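Local coordinates for protein pks18 (Mycobacterium tuberculosis, PDB 1TED) that catalyses the extension of medium- and long-chain aliphatic acyl-CoA starters with malonyl-CoA to make tri- and tetraketide alpha-pyrones, as a homodimeric type III polyketide synthase, at the interface of chains A and B. Residues are numbered along the deposited sequence; one frame, centred on the assembly and turned at random. Chains: chain A/B, pks18.

Contact 1: the interface of chains A and B. Residues chain A 254-256, 380, 382; chain B 153, 163, 165, 167.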
ATOM      1  N   SER A 254     -14.748   5.814   6.836  1.00 30.19           N
ATOM      2  CA  SER A 254     -13.446   6.085   7.428  1.00 32.49           C
ATOM      3  C   SER A 254     -13.596   7.364   8.242  1.00 33.87           C
ATOM      4  O   SER A 254     -14.360   8.252   7.875  1.00 35.24           O
ATOM      5  CB  SER A 254     -12.385   6.328   6.350  1.00 32.43           C
ATOM      6  OG  SER A 254     -12.474   5.393   5.285  1.00 35.63           O
ATOM      7  N   GLN A 255     -12.874   7.454   9.349  1.00 34.03           N
ATOM      8  CA  GLN A 255     -12.924   8.646  10.178  1.00 33.98           C
ATOM      9  C   GLN A 255     -11.622   8.856  10.923  1.00 32.49           C
ATOM     10  O   GLN A 255     -11.261   8.064  11.794  1.00 30.94           O
ATOM     11  CB  GLN A 255     -14.061   8.556  11.191  1.00 37.20           C
ATOM     12  CG  GLN A 255     -15.326   9.279  10.776  1.00 43.13           C
ATOM     13  CD  GLN A 255     -15.176  10.785  10.803  1.00 43.87           C
ATOM     14  OE1 GLN A 255     -14.677  11.353  11.768  1.00 47.50           O
ATOM     15  NE2 GLN A 255     -15.625  11.439   9.747  1.00 47.45           N
ATOM     16  N   LEU A 256     -10.912   9.916  10.563  1.00 30.43           N
ATOM     17  CA  LEU A 256      -9.671  10.251  11.237  1.00 29.74           C
ATOM     18  C   LEU A 256     -10.189  10.929  12.499  1.00 29.27           C
ATOM     19  O   LEU A 256     -11.040  11.820  12.408  1.00 29.75           O
ATOM     20  CB  LEU A 256      -8.869  11.256  10.405  1.00 29.02           C
ATOM     21  CG  LEU A 256      -7.337  11.199  10.361  1.00 32.48           C
ATOM     22  CD1 LEU A 256      -6.810  12.581   9.938  1.00 30.89           C
ATOM     23  CD2 LEU A 256      -6.754  10.806  11.708  1.00 30.59           C
ATOM     24  N   GLY A 380      -2.976   6.836  13.161  1.00 37.41           N
ATOM     25  CA  GLY A 380      -3.439   8.213  13.058  1.00 39.33           C
ATOM     26  C   GLY A 380      -4.715   8.199  13.856  1.00 40.25           C
ATOM     27  O   GLY A 380      -5.248   9.212  14.319  1.00 39.24           O
ATOM     28  N   THR A 382      -7.816   6.046  12.955  1.00 32.00           N
ATOM     29  CA  THR A 382      -8.847   6.187  11.957  1.00 29.28           C
ATOM     30  C   THR A 382      -9.786   5.039  12.248  1.00 28.63           C
ATOM     31  O   THR A 382      -9.333   3.926  12.513  1.00 27.46           O
ATOM     32  CB  THR A 382      -8.256   5.977  10.549  1.00 29.42           C
ATOM     33  OG1 THR A 382      -7.157   6.876  10.358  1.00 27.56           O
ATOM     34  CG2 THR A 382      -9.318   6.195   9.468  1.00 27.37           C
TER
ATOM     35  N   VAL B 153      -1.750  11.029   6.440  1.00 28.64           N
ATOM     36  CA  VAL B 153      -2.512  11.613   7.536  1.00 31.02           C
ATOM     37  C   VAL B 153      -2.173  13.094   7.632  1.00 28.46           C
ATOM     38  O   VAL B 153      -3.054  13.929   7.834  1.00 28.98           O
ATOM     39  CB  VAL B 153      -2.212  10.906   8.892  1.00 31.61           C
ATOM     40  CG1 VAL B 153      -2.788  11.715  10.045  1.00 31.70           C
ATOM     41  CG2 VAL B 153      -2.826   9.512   8.891  1.00 32.72           C
ATOM     42  N   PRO B 163     -12.156  14.333   7.192  1.00 31.24           N
ATOM     43  CA  PRO B 163     -11.652  13.300   8.110  1.00 30.66           C
ATOM     44  C   PRO B 163     -12.233  11.941   7.717  1.00 29.96           C
ATOM     45  O   PRO B 163     -11.764  10.891   8.159  1.00 30.57           O
ATOM     46  CB  PRO B 163     -12.176  13.755   9.469  1.00 29.55           C
ATOM     47  CG  PRO B 163     -12.344  15.237   9.306  1.00 31.14           C
ATOM     48  CD  PRO B 163     -12.925  15.350   7.928  1.00 30.17           C
ATOM     49  N   ILE B 165     -12.382  10.978   4.548  1.00 30.67           N
ATOM     50  CA  ILE B 165     -11.831  10.657   3.231  1.00 32.54           C
ATOM     51  C   ILE B 165     -11.150   9.285   3.227  1.00 29.96           C
ATOM     52  O   ILE B 165     -10.503   8.892   4.199  1.00 27.69           O
ATOM     53  CB  ILE B 165     -10.839  11.772   2.785  1.00 36.13           C
ATOM     54  CG1 ILE B 165     -11.642  13.062   2.532  1.00 41.96           C
ATOM     55  CG2 ILE B 165     -10.064  11.359   1.531  1.00 36.09           C
ATOM     56  CD1 ILE B 165     -10.828  14.293   2.050  1.00 43.38           C
ATOM     57  N   ARG B 167      -8.453   6.424   2.322  1.00 26.34           N
ATOM     58  CA  ARG B 167      -7.007   6.431   2.167  1.00 26.11           C
ATOM     59  C   ARG B 167      -6.386   5.049   1.984  1.00 27.91           C
ATOM     60  O   ARG B 167      -6.805   4.077   2.610  1.00 28.29           O
ATOM     61  CB  ARG B 167      -6.366   7.122   3.371  1.00 26.40           C
ATOM     62  CG  ARG B 167      -6.594   8.621   3.378  1.00 30.59           C
ATOM     63  CD  ARG B 167      -6.042   9.286   4.611  1.00 30.94           C
ATOM     64  NE  ARG B 167      -6.748   8.852   5.810  1.00 34.58           N
ATOM     65  CZ  ARG B 167      -6.283   7.959   6.676  1.00 34.43           C
ATOM     66  NH1 ARG B 167      -5.096   7.392   6.491  1.00 31.78           N
ATOM     67  NH2 ARG B 167      -7.015   7.629   7.727  1.00 33.73           N
TER
HETATM   68  O   HOH W   1      -9.781   4.957   4.780  1.00 27.83           O

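Contact 2: the interface of chains A and B. Residues chain A 25-29; chain B 31, 193-194, 235.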
ATOM      1  N   PRO A  25     -21.867  14.995 -13.645  1.00 40.95           N
ATOM      2  CA  PRO A  25     -20.992  13.838 -13.444  1.00 38.55           C
ATOM      3  C   PRO A  25     -21.645  12.616 -14.069  1.00 37.99           C
ATOM      4  O   PRO A  25     -22.874  12.527 -14.142  1.00 39.44           O
ATOM      5  CB  PRO A  25     -20.924  13.705 -11.927  1.00 38.37           C
ATOM      6  CG  PRO A  25     -21.282  15.067 -11.421  1.00 39.47           C
ATOM      7  CD  PRO A  25     -22.375  15.494 -12.358  1.00 40.52           C
ATOM      8  N   PRO A  26     -20.836  11.662 -14.546  1.00 36.30           N
ATOM      9  CA  PRO A  26     -21.390  10.448 -15.156  1.00 34.55           C
ATOM     10  C   PRO A  26     -22.220   9.698 -14.113  1.00 32.68           C
ATOM     11  O   PRO A  26     -21.957   9.806 -12.924  1.00 31.81           O
ATOM     12  CB  PRO A  26     -20.143   9.652 -15.540  1.00 33.54           C
ATOM     13  CG  PRO A  26     -19.089  10.706 -15.712  1.00 36.35           C
ATOM     14  CD  PRO A  26     -19.363  11.656 -14.589  1.00 35.21           C
ATOM     15  N   ALA A  27     -23.210   8.935 -14.558  1.00 32.47           N
ATOM     16  CA  ALA A  27     -24.042   8.155 -13.647  1.00 32.64           C
ATOM     17  C   ALA A  27     -23.172   7.104 -12.957  1.00 31.41           C
ATOM     18  O   ALA A  27     -22.299   6.508 -13.579  1.00 33.04           O
ATOM     19  CB  ALA A  27     -25.177   7.465 -14.423  1.00 31.41           C
ATOM     20  N   PRO A  28     -23.408   6.857 -11.661  1.00 30.83           N
ATOM     21  CA  PRO A  28     -22.648   5.876 -10.880  1.00 30.38           C
ATOM     22  C   PRO A  28     -23.030   4.432 -11.204  1.00 28.24           C
ATOM     23  O   PRO A  28     -24.145   4.165 -11.643  1.00 24.20           O
ATOM     24  CB  PRO A  28     -23.038   6.183  -9.429  1.00 29.15           C
ATOM     25  CG  PRO A  28     -23.828   7.458  -9.495  1.00 32.53           C
ATOM     26  CD  PRO A  28     -24.468   7.452 -10.840  1.00 30.12           C
ATOM     27  N   PRO A  29     -22.098   3.487 -10.997  1.00 27.78           N
ATOM     28  CA  PRO A  29     -22.420   2.085 -11.266  1.00 28.03           C
ATOM     29  C   PRO A  29     -23.558   1.826 -10.270  1.00 27.75           C
ATOM     30  O   PRO A  29     -23.617   2.447  -9.207  1.00 26.01           O
ATOM     31  CB  PRO A  29     -21.145   1.348 -10.859  1.00 28.47           C
ATOM     32  CG  PRO A  29     -20.079   2.375 -11.018  1.00 30.62           C
ATOM     33  CD  PRO A  29     -20.724   3.617 -10.489  1.00 28.47           C
TER
ATOM     34  N   THR B  31     -18.144   6.648 -19.447  1.00 42.33           N
ATOM     35  CA  THR B  31     -17.373   7.524 -18.521  1.00 41.21           C
ATOM     36  C   THR B  31     -15.858   7.423 -18.695  1.00 39.96           C
ATOM     37  O   THR B  31     -15.295   6.345 -18.905  1.00 38.86           O
ATOM     38  CB  THR B  31     -17.748   7.242 -17.039  1.00 42.13           C
ATOM     39  OG1 THR B  31     -16.677   7.660 -16.183  1.00 42.63           O
ATOM     40  CG2 THR B  31     -18.024   5.774 -16.823  1.00 43.26           C
ATOM     41  N   PRO B 193     -18.394   8.776  -9.478  1.00 31.02           N
ATOM     42  CA  PRO B 193     -18.285   9.836 -10.491  1.00 31.48           C
ATOM     43  C   PRO B 193     -18.360  11.277 -10.013  1.00 31.45           C
ATOM     44  O   PRO B 193     -17.834  12.174 -10.667  1.00 32.84           O
ATOM     45  CB  PRO B 193     -19.412   9.494 -11.470  1.00 33.79           C
ATOM     46  CG  PRO B 193     -19.562   7.996 -11.315  1.00 34.12           C
ATOM     47  CD  PRO B 193     -19.486   7.845  -9.821  1.00 30.62           C
ATOM     48  N   ALA B 194     -19.026  11.505  -8.888  1.00 32.12           N
ATOM     49  CA  ALA B 194     -19.160  12.850  -8.349  1.00 32.85           C
ATOM     50  C   ALA B 194     -18.003  13.209  -7.435  1.00 32.05           C
ATOM     51  O   ALA B 194     -17.927  14.332  -6.958  1.00 34.43           O
ATOM     52  CB  ALA B 194     -20.462  12.971  -7.583  1.00 32.70           C
ATOM     53  N   ALA B 235     -13.850  11.896 -12.836  1.00 30.56           N
ATOM     54  CA  ALA B 235     -14.572  11.141 -13.851  1.00 31.75           C
ATOM     55  C   ALA B 235     -15.351  12.121 -14.704  1.00 33.45           C
ATOM     56  O   ALA B 235     -15.806  13.157 -14.226  1.00 35.31           O
ATOM     57  CB  ALA B 235     -15.515  10.141 -13.202  1.00 29.27           C
TER

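Contact 3: the interface of chains A and B. Residues chain A 102, 146, 268-269; chain B 102, 146, 268-269.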
ATOM      1  N   ILE A 102      16.696  -6.776  11.073  1.00 28.12           N
ATOM      2  CA  ILE A 102      15.484  -6.458  10.327  1.00 29.61           C
ATOM      3  C   ILE A 102      15.383  -7.097   8.930  1.00 31.84           C
ATOM      4  O   ILE A 102      14.326  -7.628   8.562  1.00 30.18           O
ATOM      5  CB  ILE A 102      15.301  -4.930  10.196  1.00 28.27           C
ATOM      6  CG1 ILE A 102      13.956  -4.616   9.533  1.00 28.09           C
ATOM      7  CG2 ILE A 102      16.436  -4.340   9.404  1.00 27.14           C
ATOM      8  CD1 ILE A 102      12.754  -5.147  10.299  1.00 24.24           C
ATOM      9  N   PHE A 146       7.207  -6.586   4.245  1.00 41.49           N
ATOM     10  CA  PHE A 146       7.991  -5.671   3.393  1.00 41.74           C
ATOM     11  C   PHE A 146       9.179  -6.339   2.685  1.00 39.74           C
ATOM     12  O   PHE A 146      10.272  -6.416   3.244  1.00 40.96           O
ATOM     13  CB  PHE A 146       8.539  -4.450   4.172  1.00 42.97           C
ATOM     14  CG  PHE A 146       7.523  -3.742   5.037  1.00 45.70           C
ATOM     15  CD1 PHE A 146       6.153  -3.922   4.844  1.00 48.52           C
ATOM     16  CD2 PHE A 146       7.950  -2.903   6.067  1.00 45.00           C
ATOM     17  CE1 PHE A 146       5.223  -3.278   5.668  1.00 48.79           C
ATOM     18  CE2 PHE A 146       7.038  -2.255   6.893  1.00 45.26           C
ATOM     19  CZ  PHE A 146       5.672  -2.441   6.698  1.00 48.75           C
ATOM     20  N   VAL A 268       9.656   0.934  11.989  1.00 27.82           N
ATOM     21  CA  VAL A 268      10.586  -0.123  11.647  1.00 27.25           C
ATOM     22  C   VAL A 268      11.865   0.026  12.468  1.00 29.08           C
ATOM     23  O   VAL A 268      12.568   1.026  12.339  1.00 30.43           O
ATOM     24  CB  VAL A 268      10.945  -0.072  10.130  1.00 26.99           C
ATOM     25  CG1 VAL A 268      11.966  -1.151   9.800  1.00 26.14           C
ATOM     26  CG2 VAL A 268       9.685  -0.247   9.276  1.00 21.05           C
ATOM     27  N   ASN A 269      12.161  -0.949  13.325  1.00 29.54           N
ATOM     28  CA  ASN A 269      13.388  -0.903  14.111  1.00 29.56           C
ATOM     29  C   ASN A 269      14.415  -1.857  13.511  1.00 30.58           C
ATOM     30  O   ASN A 269      14.070  -2.776  12.762  1.00 29.58           O
ATOM     31  CB  ASN A 269      13.154  -1.304  15.567  1.00 31.56           C
ATOM     32  CG  ASN A 269      12.371  -0.271  16.346  1.00 31.97           C
ATOM     33  OD1 ASN A 269      12.516   0.935  16.130  1.00 32.36           O
ATOM     34  ND2 ASN A 269      11.544  -0.742  17.278  1.00 31.31           N
TER
ATOM     35  N   ILE B 102      17.635   2.535  10.866  1.00 32.19           N
ATOM     36  CA  ILE B 102      16.454   2.680  10.002  1.00 31.81           C
ATOM     37  C   ILE B 102      15.365   3.506  10.648  1.00 29.24           C
ATOM     38  O   ILE B 102      14.788   4.379   9.998  1.00 27.32           O
ATOM     39  CB  ILE B 102      15.796   1.325   9.589  1.00 33.24           C
ATOM     40  CG1 ILE B 102      16.328   0.201  10.459  1.00 33.56           C
ATOM     41  CG2 ILE B 102      15.965   1.082   8.094  1.00 32.67           C
ATOM     42  CD1 ILE B 102      15.927   0.345  11.878  1.00 33.57           C
ATOM     43  N   PHE B 146       8.853   4.217   5.836  1.00 32.41           N
ATOM     44  CA  PHE B 146       7.744   3.518   6.482  1.00 33.63           C
ATOM     45  C   PHE B 146       7.480   4.005   7.912  1.00 32.99           C
ATOM     46  O   PHE B 146       8.310   3.816   8.804  1.00 32.94           O
ATOM     47  CB  PHE B 146       7.991   2.000   6.487  1.00 35.33           C
ATOM     48  CG  PHE B 146       8.338   1.435   5.130  1.00 38.79           C
ATOM     49  CD1 PHE B 146       7.616   1.807   3.998  1.00 41.23           C
ATOM     50  CD2 PHE B 146       9.385   0.533   4.985  1.00 37.66           C
ATOM     51  CE1 PHE B 146       7.937   1.288   2.741  1.00 40.60           C
ATOM     52  CE2 PHE B 146       9.715   0.006   3.740  1.00 38.11           C
ATOM     53  CZ  PHE B 146       8.989   0.386   2.615  1.00 40.07           C
ATOM     54  N   VAL B 268      14.606  -4.001   3.393  1.00 27.90           N
ATOM     55  CA  VAL B 268      14.797  -3.076   4.494  1.00 28.21           C
ATOM     56  C   VAL B 268      15.984  -3.556   5.327  1.00 29.41           C
ATOM     57  O   VAL B 268      15.942  -4.643   5.915  1.00 27.97           O
ATOM     58  CB  VAL B 268      13.544  -3.005   5.395  1.00 27.83           C
ATOM     59  CG1 VAL B 268      13.829  -2.146   6.600  1.00 27.32           C
ATOM     60  CG2 VAL B 268      12.364  -2.436   4.615  1.00 27.77           C
ATOM     61  N   ASN B 269      17.052  -2.759   5.350  1.00 30.50           N
ATOM     62  CA  ASN B 269      18.238  -3.098   6.134  1.00 30.92           C
ATOM     63  C   ASN B 269      18.275  -2.288   7.436  1.00 30.94           C
ATOM     64  O   ASN B 269      17.627  -1.242   7.553  1.00 28.48           O
ATOM     65  CB  ASN B 269      19.525  -2.845   5.331  1.00 30.51           C
ATOM     66  CG  ASN B 269      19.718  -3.844   4.193  1.00 33.03           C
ATOM     67  OD1 ASN B 269      19.285  -4.993   4.282  1.00 29.87           O
ATOM     68  ND2 ASN B 269      20.390  -3.409   3.124  1.00 31.28           N
TER
HETATM   69  O   HOH W   2      13.316  -6.406   3.284  1.00 27.16           O

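Contact 1: the interface of chains A and B
A:Thr382 and B:Arg167 reach towards each other across the dimer interface. B:Arg167 NH2, a terminal nitrogen of the guanidinium, gives a hydrogen bond of 2.7 Å to the hydroxyl OG1 of A:Thr382. The bond is bent, 125° at the hydrogen, and OG1 lies slightly out of the guanidinium plane. A:Thr382 CB sits at the guanidinium edge, in its plane. The arginine chain is extended at its middle and folds at chi3 (-65°), which turns NH2 toward the threonine. A:Thr382 opens strand 382-390, two residues after A:Gly380, the last glycine of the family's GPG motif.

Another link is made by backbone. A:Leu256 N, at the end of strand 247-256, donates to B:Pro163 O at 2.7 Å. This ties the strand end to the loop after helix 151-159. The side chain of A:Gln255 runs alongside the ring of B:Pro163, both pointing the same way. The isobutyl group of A:Leu256 crosses B:Val153 of that helix at an angle, with A:Leu256 CD1 4.1 Å from B:Val153 CG1. This apolar contact lies at one end of the patch, beside the polar links. B:Pro163 has 63 Å² of its surface hidden by chain A. Water 1 bridges the chains, 2.8 Å from A:Ser254 OG and 3.2 Å from the backbone N of B:Arg167.

Contact 2: the interface of chains A and B
A:Pro25 to A:Pro29 form an extended, polyproline-II-like stretch, with phi near -65° and psi near 150°, while B:Pro193 lies in a tight turn. The proline rings of chain A therefore project in different directions along the segment. B:Pro193 packs against it and has 75 Å² of surface hidden. The two rings cross at a slant where B:Pro193 CB lies 3.8 Å from A:Pro26 CD. B:Pro193 CG reaches A:Pro28 CA at 3.8 Å, and B:Pro193 CD lies 3.9 Å from A:Pro28 CB. The ring thus spans two prolines of the partner. The contact of B:Pro193 CB with A:Pro26 O is modelled too short to carry weight.

A:Pro26 also stands nearly perpendicular to B:Thr31, with A:Pro26 CB 3.7 Å from B:Thr31 CB. A chi1 of 157° puts the threonine hydroxyl OG1 opposite the backbone N, where it lies against A:Pro26 CG. At the other end, A:Pro25 CB touches B:Ala194 CA at 4.1 Å. The contacts are mainly van der Waals packing of rigid rings. B:Thr31 is the first modelled residue of chain B, so the twin contact is not seen. Here the N-terminal segment of chain A lies over its partner and adds to the homodimer interface.

Contact 3: the interface of chains A and B
B:Phe146 and A:Phe146 meet near the two-fold axis of the dimer, their side chains running antiparallel past one another. B:Phe146 CB first meets A:Val268 CG2, at 4.0 Å. CG lies beside the backbone N (chi1 -51°), which carries the ring toward its counterpart. B:Phe146 CD2 then touches A:Phe146 CD2 at 3.9 Å. B:Phe146 CE2 lies 4.1 Å from A:Phe146 CD2. The rings lie face towards face but inclined by about 47°, like an open wedge. Their CD2/CE2 sides come nearest, so this is not a parallel stack. B:Val268 CG2 sits at the edge of the B:Phe146 ring, in its plane, and may limit its rotation.

A:Val268 CG1 lies 3.8 Å from B:Val268 CG1, both in strand 264-269. B:Val268 CG1 is touched too by A:Ile102 CG1, while A:Ile102 CG2 leans on the backbone of B:Asn269. The two-fold is approximate here: the Phe146 backbones differ, and B:Ile102 CD1 is doubtful, modelled too close to A:Asn269 C. Phe146 lies just before the Pro-Gly turn leading to helix 151-159. In chalcone synthase-like enzymes this loop crosses the interface towards the partner's active-site cavity; Phe146 may help to position it. Water 2 borders the hydrophobic patch, 3.0 Å from the carbonyl O of A:Phe146 and 2.7 Å from the backbone N of B:Val268.

Contact 1 lies about 24 Å from contact 2 and 25 Å from contact 3, between centres of C-alpha atoms. Contacts 2 and 3 are about 41 Å apart, so together they span much of the dimer interface. They share no residues. The loop holding Phe146 in contact 3 leads toward helix 151-159, used in contact 1. The centre of contact 1 is about 13 Å from the nucleophile A:Cys175, against 18 Å for contact 3 and 30 Å for contact 2. Contacts 1 and 3 lie nearer the active site of chain A and may support it. Contact 2 is peripheral and has no modelled twin.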